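Long-range contact in EDD domain protein, DegV family (Ruminococcus gnavus, PDB 3JR7), which is of unknown function but probably binds a fatty acid or other lipid, like characterised members of the DegV family: residues L249-V263 against T286-V298. Numbering follows the deposited sequence.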
loop_
_atom_site.group_PDB
_atom_site.type_symbol
_atom_site.label_atom_id
_atom_site.label_comp_id
_atom_site.label_asym_id
_atom_site.label_seq_id
_atom_site.Cartn_x
_atom_site.Cartn_y
_atom_site.Cartn_z
ATOM N N LEU A 249 -7.625 -3.925 10.721
ATOM C CA LEU A 249 -6.656 -2.865 10.786
ATOM C C LEU A 249 -5.285 -3.428 10.424
ATOM O O LEU A 249 -4.904 -4.498 10.864
ATOM C CB LEU A 249 -6.652 -2.223 12.178
ATOM C CG LEU A 249 -5.697 -1.037 12.276
ATOM C CD1 LEU A 249 -6.373 0.175 12.988
ATOM C CD2 LEU A 249 -4.435 -1.506 12.958
ATOM N N ALA A 250 -4.549 -2.702 9.607
ATOM C CA ALA A 250 -3.248 -3.137 9.161
ATOM C C ALA A 250 -2.209 -2.126 9.519
ATOM O O ALA A 250 -2.429 -0.903 9.433
ATOM C CB ALA A 250 -3.232 -3.425 7.624
ATOM N N ILE A 251 -1.051 -2.644 9.913
ATOM C CA ILE A 251 0.114 -1.827 10.234
ATOM C C ILE A 251 1.350 -2.341 9.491
ATOM O O ILE A 251 1.695 -3.504 9.594
ATOM C CB ILE A 251 0.405 -1.817 11.744
ATOM C CG1 ILE A 251 -0.778 -1.269 12.525
ATOM C CG2 ILE A 251 1.639 -0.978 12.069
ATOM C CD1 ILE A 251 -0.790 -1.703 13.967
ATOM N N ALA A 252 2.010 -1.486 8.731
ATOM C CA ALA A 252 3.280 -1.837 8.154
ATOM C C ALA A 252 4.346 -1.002 8.822
ATOM O O ALA A 252 4.123 0.178 9.132
ATOM C CB ALA A 252 3.285 -1.602 6.643
ATOM N N HIS A 253 5.507 -1.614 9.047
ATOM C CA HIS A 253 6.633 -0.938 9.682
ATOM C C HIS A 253 7.889 -1.237 8.908
ATOM O O HIS A 253 8.005 -2.302 8.276
ATOM C CB HIS A 253 6.786 -1.382 11.144
ATOM C CG HIS A 253 7.375 -2.746 11.283
ATOM N ND1 HIS A 253 6.620 -3.896 11.252
ATOM C CD2 HIS A 253 8.660 -3.144 11.400
ATOM C CE1 HIS A 253 7.418 -4.946 11.379
ATOM N NE2 HIS A 253 8.658 -4.518 11.456
ATOM N N CYS A 254 8.793 -0.264 8.893
ATOM C CA CYS A 254 10.086 -0.441 8.261
ATOM C C CYS A 254 11.168 -0.560 9.340
ATOM O O CYS A 254 11.647 0.455 9.835
ATOM C CB CYS A 254 10.403 0.754 7.367
ATOM S SG CYS A 254 11.948 0.529 6.448
ATOM N N ASN A 255 11.527 -1.802 9.672
ATOM C CA ASN A 255 12.622 -2.102 10.628
ATOM C C ASN A 255 12.341 -1.512 12.032
ATOM O O ASN A 255 13.237 -0.957 12.682
ATOM C CB ASN A 255 13.933 -1.557 10.081
ATOM C CG ASN A 255 15.161 -2.028 10.875
ATOM O OD1 ASN A 255 15.228 -3.185 11.301
ATOM N ND2 ASN A 255 16.121 -1.131 11.070
ATOM N N CYS A 256 11.092 -1.604 12.483
ATOM C CA CYS A 256 10.707 -1.109 13.827
ATOM C C CYS A 256 9.480 -1.860 14.349
ATOM O O CYS A 256 8.380 -1.309 14.560
ATOM C CB CYS A 256 10.544 0.422 13.829
ATOM S SG CYS A 256 9.321 1.057 12.629
ATOM N N GLU A 257 9.666 -3.153 14.538
ATOM C CA GLU A 257 8.581 -4.001 14.965
ATOM C C GLU A 257 7.968 -3.599 16.299
ATOM O O GLU A 257 6.747 -3.695 16.479
ATOM C CB GLU A 257 9.010 -5.476 15.032
ATOM C CG GLU A 257 7.816 -6.376 15.086
ATOM C CD GLU A 257 8.137 -7.830 15.348
ATOM O OE1 GLU A 257 9.273 -8.281 15.097
ATOM O OE2 GLU A 257 7.215 -8.533 15.813
ATOM N N GLU A 258 8.796 -3.180 17.249
ATOM C CA GLU A 258 8.258 -2.819 18.567
ATOM C C GLU A 258 7.448 -1.534 18.506
ATOM O O GLU A 258 6.447 -1.394 19.193
ATOM C CB GLU A 258 9.357 -2.696 19.633
ATOM C CG GLU A 258 9.815 -4.073 20.199
ATOM C CD GLU A 258 8.673 -4.974 20.750
ATOM O OE1 GLU A 258 7.767 -4.501 21.501
ATOM O OE2 GLU A 258 8.686 -6.191 20.406
ATOM N N ARG A 259 7.883 -0.597 17.688
ATOM C CA ARG A 259 7.059 0.575 17.403
ATOM C C ARG A 259 5.699 0.178 16.765
ATOM O O ARG A 259 4.672 0.712 17.135
ATOM C CB ARG A 259 7.828 1.513 16.513
ATOM C CG ARG A 259 7.087 2.789 16.191
ATOM C CD ARG A 259 7.987 3.691 15.367
ATOM N NE ARG A 259 9.076 4.144 16.207
ATOM C CZ ARG A 259 10.247 4.617 15.792
ATOM N NH1 ARG A 259 10.561 4.693 14.507
ATOM N NH2 ARG A 259 11.117 5.033 16.699
ATOM N N ALA A 260 5.694 -0.782 15.839
ATOM C CA ALA A 260 4.444 -1.297 15.304
ATOM C C ALA A 260 3.531 -1.853 16.412
ATOM O O ALA A 260 2.315 -1.579 16.458
ATOM C CB ALA A 260 4.704 -2.369 14.228
ATOM N N LYS A 261 4.104 -2.632 17.303
ATOM C CA LYS A 261 3.320 -3.202 18.399
ATOM C C LYS A 261 2.725 -2.143 19.329
ATOM O O LYS A 261 1.611 -2.299 19.810
ATOM C CB LYS A 261 4.174 -4.202 19.198
ATOM C CG LYS A 261 4.309 -5.527 18.446
ATOM C CD LYS A 261 5.081 -6.550 19.210
ATOM C CE LYS A 261 5.476 -7.765 18.357
ATOM N NZ LYS A 261 4.329 -8.328 17.558
ATOM N N GLU A 262 3.475 -1.081 19.568
ATOM C CA GLU A 262 3.003 0.014 20.418
ATOM C C GLU A 262 1.839 0.756 19.749
ATOM O O GLU A 262 0.844 1.080 20.384
ATOM C CB GLU A 262 4.153 0.976 20.738
ATOM C CG GLU A 262 3.763 2.227 21.508
ATOM C CD GLU A 262 3.161 1.907 22.902
ATOM O OE1 GLU A 262 3.173 0.724 23.338
ATOM O OE2 GLU A 262 2.657 2.849 23.552
ATOM N N VAL A 263 1.940 0.980 18.439
ATOM C CA VAL A 263 0.835 1.581 17.694
ATOM C C VAL A 263 -0.394 0.712 17.779
ATOM O O VAL A 263 -1.480 1.216 18.015
ATOM C CB VAL A 263 1.245 1.878 16.222
ATOM C CG1 VAL A 263 0.045 2.266 15.369
ATOM C CG2 VAL A 263 2.313 2.950 16.245
ATOM N N THR A 286 9.483 0.409 1.750
ATOM C CA THR A 286 10.751 0.725 2.402
ATOM C C THR A 286 11.414 1.953 1.805
ATOM O O THR A 286 11.833 2.857 2.546
ATOM C CB THR A 286 11.677 -0.465 2.327
ATOM O OG1 THR A 286 11.117 -1.513 3.146
ATOM C CG2 THR A 286 13.086 -0.087 2.746
ATOM N N VAL A 287 11.468 2.030 0.475
ATOM C CA VAL A 287 12.101 3.168 -0.168
ATOM C C VAL A 287 11.476 4.505 0.246
ATOM O O VAL A 287 12.187 5.480 0.517
ATOM C CB VAL A 287 12.072 3.017 -1.698
ATOM C CG1 VAL A 287 12.458 4.323 -2.390
ATOM C CG2 VAL A 287 13.012 1.838 -2.157
ATOM N N TYR A 288 10.147 4.573 0.288
ATOM C CA TYR A 288 9.450 5.822 0.619
ATOM C C TYR A 288 9.200 6.017 2.119
ATOM O O TYR A 288 9.161 7.157 2.592
ATOM C CB TYR A 288 8.169 5.953 -0.224
ATOM C CG TYR A 288 8.519 6.232 -1.679
ATOM C CD1 TYR A 288 8.913 7.510 -2.082
ATOM C CD2 TYR A 288 8.582 5.233 -2.610
ATOM C CE1 TYR A 288 9.239 7.791 -3.368
ATOM C CE2 TYR A 288 8.950 5.503 -3.965
ATOM C CZ TYR A 288 9.279 6.782 -4.318
ATOM O OH TYR A 288 9.677 7.114 -5.605
ATOM N N ALA A 289 9.049 4.941 2.880
ATOM C CA ALA A 289 8.808 5.089 4.329
ATOM C C ALA A 289 10.101 5.351 5.097
ATOM O O ALA A 289 10.128 6.068 6.117
ATOM C CB ALA A 289 8.098 3.854 4.882
ATOM N N ASN A 290 11.146 4.686 4.649
ATOM C CA ASN A 290 12.478 4.752 5.227
ATOM C C ASN A 290 12.539 4.084 6.586
ATOM O O ASN A 290 11.501 3.719 7.206
ATOM C CB ASN A 290 13.017 6.203 5.276
ATOM C CG ASN A 290 13.501 6.689 3.927
ATOM O OD1 ASN A 290 13.058 7.738 3.416
ATOM N ND2 ASN A 290 14.441 5.955 3.349
ATOM N N ASP A 291 13.782 3.854 7.013
ATOM C CA ASP A 291 14.048 3.170 8.275
ATOM C C ASP A 291 13.236 3.856 9.368
ATOM O O ASP A 291 13.277 5.075 9.482
ATOM C CB ASP A 291 15.543 3.336 8.606
ATOM C CG ASP A 291 16.002 2.476 9.772
ATOM O OD1 ASP A 291 15.268 1.578 10.269
ATOM O OD2 ASP A 291 17.172 2.679 10.117
ATOM N N GLY A 292 12.492 3.083 10.138
ATOM C CA GLY A 292 11.736 3.640 11.249
ATOM C C GLY A 292 10.308 4.122 10.955
ATOM O O GLY A 292 9.627 4.596 11.861
ATOM N N GLY A 293 9.842 3.992 9.721
ATOM C CA GLY A 293 8.495 4.422 9.386
ATOM C C GLY A 293 7.378 3.463 9.778
ATOM O O GLY A 293 7.562 2.222 9.837
ATOM N N ILE A 294 6.200 4.043 10.004
ATOM C CA ILE A 294 5.008 3.331 10.417
ATOM C C ILE A 294 3.857 3.824 9.539
ATOM O O ILE A 294 3.658 5.027 9.370
ATOM C CB ILE A 294 4.662 3.610 11.869
ATOM C CG1 ILE A 294 5.707 3.005 12.790
ATOM C CG2 ILE A 294 3.299 3.004 12.215
ATOM C CD1 ILE A 294 5.620 1.426 12.866
ATOM N N ILE A 295 3.120 2.877 8.977
ATOM C CA ILE A 295 1.945 3.145 8.178
ATOM C C ILE A 295 0.769 2.409 8.807
ATOM O O ILE A 295 0.875 1.212 9.120
ATOM C CB ILE A 295 2.167 2.628 6.730
ATOM C CG1 ILE A 295 3.373 3.337 6.085
ATOM C CG2 ILE A 295 0.864 2.794 5.876
ATOM C CD1 ILE A 295 3.997 2.529 4.992
ATOM N N VAL A 296 -0.354 3.090 8.959
ATOM C CA VAL A 296 -1.569 2.473 9.456
ATOM C C VAL A 296 -2.752 2.687 8.523
ATOM O O VAL A 296 -2.973 3.805 8.039
ATOM C CB VAL A 296 -1.966 3.064 10.830
ATOM C CG1 VAL A 296 -3.246 2.433 11.332
ATOM C CG2 VAL A 296 -0.761 2.925 11.876
ATOM N N VAL A 297 -3.509 1.618 8.291
ATOM C CA VAL A 297 -4.722 1.668 7.495
ATOM C C VAL A 297 -5.855 0.915 8.163
ATOM O O VAL A 297 -5.656 -0.186 8.653
ATOM C CB VAL A 297 -4.496 1.047 6.080
ATOM C CG1 VAL A 297 -5.778 1.098 5.264
ATOM C CG2 VAL A 297 -3.402 1.805 5.340
ATOM N N VAL A 298 -7.061 1.505 8.134
ATOM C CA VAL A 298 -8.295 0.811 8.483
ATOM C C VAL A 298 -9.533 1.382 7.663
ATOM O O VAL A 298 -9.434 2.600 7.237
ATOM C CB VAL A 298 -8.532 0.871 10.005
ATOM C CG1 VAL A 298 -8.749 2.329 10.504
ATOM C CG2 VAL A 298 -9.658 -0.085 10.426
HETATM O O HOH W 1 14.113 1.408 12.884
#
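Strand 249-253 runs antiparallel to strand 294-297, their axes 4.8 Å apart, with A250 and A252 each exchanging two backbone hydrogen bonds with V297 and I295 respectively. The pairing carries on past the strand ends: C254 N donates to G293 O, and C254 O takes G292 N (2.8 Å) from the type II turn N290-G293. On the face bearing I251, H253, I294 and V296, helix 257-263 packs over the pair, crossing strand 294-297 at -33°. I294 is the main apolar link. With CG1 anti to the carbonyl carbon and chi2 -72°, its CD1 turns in against H253 CB (3.5 Å) and also packs on A260, while CG1 touches R259 CD. Further along, V263 CG1 and V296 CG2 meet tip to tip at 3.6 Å. These strands sit side by side inside the mixed sheet of the C-terminal half, where strand 275-280 borders 249-253 and strand 176-179 borders 294-297. The other face, with A250, A252 and V297, meets helix 141-155; there the I295 side chain is about 4 Å from a bound polyether, probably a crystallisation additive, in a pocket that may be where a lipid would bind. At the turn, R259 bends at chi3 (-68°) and brings NH1 to a lone pair of G292 O, 2.8 Å away, almost in the guanidinium plane. N255 ND2 comes to the syn side of D291 OD1 (3.0 Å), but well out of the carboxylate plane.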